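Local atomic coordinates of protein BONZAI 1 (Arabidopsis thaliana, PDB entry 6KXT), a protein that binds phospholipids in a calcium-dependent manner and restrains cell death and defence responses in the plant, here represented by its second C2 domain. Residues 13-18 / 137-142. Residues are numbered along the deposited sequence; the frame is centred on the assembly and turned at random.
Sequences STEIVF and VDKFTE
A classic beta bulge interrupts the antiparallel pairing of residues 13-18 with residues 137-142, which joins the first and last strands of this C2 domain, 13-21 and 133-143; two residues, Asp138 and Lys139, stand opposite the single Val17. Val17 O takes the N-H of Asp138 at 2.8 Å, bent to 138° at the hydrogen, and a weak, longer bond from Lys139 N. Beyond the bulge the register is regular: Glu15 and Thr141 exchange two backbone bonds, that from Glu15 N to Thr141 O being short (2.7 Å) and almost straight. On the face shared with helix 104-113, Thr14 CG2, anti to its backbone N, sits over one face of the Phe140 ring, displaced toward the rim, in a CH-pi contact 3.6 Å from the centroid. Ile16 runs beside the same ring, with CD1 3.9 Å from Phe140 CE2, while its CG2 branch meets Val137 CG1. An alanine in place of Phe140 would probably leave Thr14 CG2 and Ile16 CD1 without their aromatic neighbour and open a gap beside them. A water donates to both Thr14 OG1 and Glu142 OE2, the latter also paired with Lys77. On the opposite face, with Val17, one of two Lys139 conformers brings NZ within 3.6 Å of Glu15 OE2, a long, doubtful salt bridge. Apolar packing thus gives way to a water-bridged polar end on the helix-covered face, while the ion pair probably adds little.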
ATOM      1  N   SER A  13     -12.910   8.817   6.711  1.00 15.85           N
ATOM      2  CA  SER A  13     -11.668   8.164   7.178  1.00 16.51           C
ATOM      3  C   SER A  13     -11.776   6.694   6.787  1.00 16.26           C
ATOM      4  O   SER A  13     -12.787   6.049   7.086  1.00 16.57           O
ATOM      5  CB  SER A  13     -11.475   8.307   8.644  1.00 19.60           C
ATOM      6  OG  SER A  13     -10.319   7.656   9.105  1.00 22.53           O
ATOM      7  N   THR A  14     -10.754   6.183   6.080  1.00 15.82           N
ATOM      8  CA  THR A  14     -10.749   4.792   5.604  1.00 16.45           C
ATOM      9  C   THR A  14      -9.779   3.969   6.465  1.00 15.66           C
ATOM     10  O   THR A  14      -8.579   4.328   6.532  1.00 17.97           O
ATOM     11  CB  THR A  14     -10.401   4.736   4.118  1.00 16.86           C
ATOM     12  OG1 THR A  14     -11.324   5.563   3.407  1.00 16.17           O
ATOM     13  CG2 THR A  14     -10.493   3.333   3.573  1.00 19.76           C
ATOM     14  N   GLU A  15     -10.267   2.897   7.052  1.00 14.33           N
ATOM     15  CA  GLU A  15      -9.433   1.950   7.816  1.00 15.48           C
ATOM     16  C   GLU A  15      -9.156   0.756   6.899  1.00 14.41           C
ATOM     17  O   GLU A  15     -10.111   0.128   6.384  1.00 14.84           O
ATOM     18  CB  GLU A  15     -10.202   1.536   9.067  1.00 17.58           C
ATOM     19  CG  GLU A  15      -9.417   0.510   9.862  1.00 22.23           C
ATOM     20  CD  GLU A  15     -10.086   0.063  11.150  1.00 33.77           C
ATOM     21  OE1 GLU A  15     -11.135   0.636  11.492  1.00 33.98           O
ATOM     22  OE2 GLU A  15      -9.545  -0.825  11.804  1.00 26.27           O
ATOM     23  N   ILE A  16      -7.892   0.388   6.739  1.00 14.18           N
ATOM     24  CA  ILE A  16      -7.468  -0.679   5.804  1.00 14.87           C
ATOM     25  C   ILE A  16      -6.522  -1.629   6.493  1.00 14.72           C
ATOM     26  O   ILE A  16      -5.547  -1.191   7.136  1.00 15.00           O
ATOM     27  CB  ILE A  16      -6.799  -0.109   4.531  1.00 14.80           C
ATOM     28  CG1 ILE A  16      -7.680   0.968   3.888  1.00 15.43           C
ATOM     29  CG2 ILE A  16      -6.472  -1.279   3.585  1.00 15.89           C
ATOM     30  CD1 ILE A  16      -7.185   1.487   2.544  1.00 19.28           C
ATOM     31  N   VAL A  17      -6.799  -2.918   6.399  1.00 13.40           N
ATOM     32  CA  VAL A  17      -5.850  -3.989   6.812  1.00 14.28           C
ATOM     33  C   VAL A  17      -5.294  -4.557   5.506  1.00 12.42           C
ATOM     34  O   VAL A  17      -6.057  -5.128   4.687  1.00 13.14           O
ATOM     35  CB  VAL A  17      -6.490  -5.073   7.691  1.00 14.42           C
ATOM     36  CG1 VAL A  17      -5.529  -6.250   7.858  1.00 14.70           C
ATOM     37  CG2 VAL A  17      -6.922  -4.510   9.039  1.00 15.89           C
ATOM     38  N   PHE A  18      -4.000  -4.426   5.301  1.00 12.96           N
ATOM     39  CA  PHE A  18      -3.227  -4.982   4.186  1.00 12.64           C
ATOM     40  C   PHE A  18      -2.573  -6.294   4.571  1.00 13.96           C
ATOM     41  O   PHE A  18      -2.137  -6.485   5.705  1.00 13.45           O
ATOM     42  CB  PHE A  18      -2.125  -4.010   3.764  1.00 13.31           C
ATOM     43  CG  PHE A  18      -2.606  -2.731   3.129  1.00 12.99           C
ATOM     44  CD1 PHE A  18      -3.123  -2.763   1.840  1.00 13.02           C
ATOM     45  CD2 PHE A  18      -2.467  -1.513   3.756  1.00 13.74           C
ATOM     46  CE1 PHE A  18      -3.472  -1.581   1.190  1.00 15.66           C
ATOM     47  CE2 PHE A  18      -2.811  -0.334   3.099  1.00 14.81           C
ATOM     48  CZ  PHE A  18      -3.331  -0.380   1.831  1.00 14.63           C
ATOM     49  N   VAL A 137      -6.392  -6.765   0.340  1.00 13.02           N
ATOM     50  CA  VAL A 137      -7.068  -5.774   1.202  1.00 14.27           C
ATOM     51  C   VAL A 137      -8.030  -6.588   2.080  1.00 15.09           C
ATOM     52  O   VAL A 137      -9.105  -6.995   1.592  1.00 16.76           O
ATOM     53  CB  VAL A 137      -7.761  -4.688   0.377  1.00 14.40           C
ATOM     54  CG1 VAL A 137      -8.434  -3.690   1.321  1.00 15.17           C
ATOM     55  CG2 VAL A 137      -6.757  -4.020  -0.533  1.00 13.77           C
ATOM     56  N   ASP A 138      -7.587  -6.943   3.280  1.00 13.51           N
ATOM     57  CA  ASP A 138      -8.354  -7.859   4.170  1.00 16.01           C
ATOM     58  C   ASP A 138      -9.533  -7.115   4.766  1.00 16.40           C
ATOM     59  O   ASP A 138     -10.542  -7.725   5.097  1.00 18.00           O
ATOM     60  CB  ASP A 138      -7.499  -8.400   5.316  1.00 17.94           C
ATOM     61  CG  ASP A 138      -6.714  -9.660   5.004  1.00 27.64           C
ATOM     62  OD1 ASP A 138      -6.724 -10.098   3.822  1.00 27.20           O
ATOM     63  OD2 ASP A 138      -6.103 -10.176   5.973  1.00 29.41           O
ATOM     64  N   LYS A 139      -9.384  -5.821   5.021  1.00 14.73           N
ATOM     65  CA  LYS A 139     -10.467  -5.000   5.601  0.60 14.85           C
ATOM     66  C   LYS A 139     -10.424  -3.618   4.962  1.00 15.50           C
ATOM     67  O   LYS A 139      -9.322  -3.080   4.702  1.00 15.56           O
ATOM     68  CB  LYS A 139     -10.292  -4.818   7.105  0.60 15.89           C
ATOM     69  CG  LYS A 139     -11.331  -3.933   7.771  0.60 19.27           C
ATOM     70  CD  LYS A 139     -11.127  -3.805   9.246  0.60 18.12           C
ATOM     71  CE  LYS A 139     -12.359  -3.282   9.965  0.60 24.90           C
ATOM     72  NZ  LYS A 139     -12.140  -3.265  11.420  0.60 35.56           N
ATOM     73  N   PHE A 140     -11.596  -3.040   4.725  1.00 15.51           N
ATOM     74  CA  PHE A 140     -11.754  -1.705   4.113  1.00 14.35           C
ATOM     75  C   PHE A 140     -13.040  -1.118   4.717  1.00 17.61           C
ATOM     76  O   PHE A 140     -14.121  -1.613   4.330  1.00 18.98           O
ATOM     77  CB  PHE A 140     -11.847  -1.753   2.599  1.00 14.25           C
ATOM     78  CG  PHE A 140     -11.798  -0.404   1.925  1.00 14.07           C
ATOM     79  CD1 PHE A 140     -12.931   0.402   1.876  1.00 15.75           C
ATOM     80  CD2 PHE A 140     -10.654   0.057   1.292  1.00 14.98           C
ATOM     81  CE1 PHE A 140     -12.874   1.640   1.233  1.00 15.86           C
ATOM     82  CE2 PHE A 140     -10.624   1.288   0.644  1.00 15.27           C
ATOM     83  CZ  PHE A 140     -11.742   2.086   0.656  1.00 16.24           C
ATOM     84  N   THR A 141     -12.905  -0.169   5.614  1.00 15.23           N
ATOM     85  CA  THR A 141     -14.054   0.389   6.355  1.00 15.68           C
ATOM     86  C   THR A 141     -13.969   1.903   6.321  1.00 15.26           C
ATOM     87  O   THR A 141     -12.956   2.468   6.701  1.00 19.56           O
ATOM     88  CB  THR A 141     -14.120  -0.136   7.792  1.00 21.31           C
ATOM     89  OG1 THR A 141     -14.146  -1.568   7.770  1.00 25.60           O
ATOM     90  CG2 THR A 141     -15.348   0.384   8.503  1.00 23.67           C
ATOM     91  N   GLU A 142     -15.082   2.529   5.977  1.00 17.52           N
ATOM     92  CA  GLU A 142     -15.262   3.997   5.931  1.00 17.70           C
ATOM     93  C   GLU A 142     -16.111   4.475   7.102  1.00 16.46           C
ATOM     94  O   GLU A 142     -17.105   3.816   7.442  1.00 18.05           O
ATOM     95  CB  GLU A 142     -15.948   4.399   4.651  1.00 17.85           C
ATOM     96  CG  GLU A 142     -15.078   4.199   3.431  1.00 16.53           C
ATOM     97  CD  GLU A 142     -15.773   4.555   2.132  1.00 20.01           C
ATOM     98  OE1 GLU A 142     -16.998   4.356   2.047  1.00 28.68           O
ATOM     99  OE2 GLU A 142     -15.112   4.944   1.175  1.00 18.44           O
TER
HETATM  100  O   HOH W   1     -12.518   5.609   0.903  1.00 16.10           O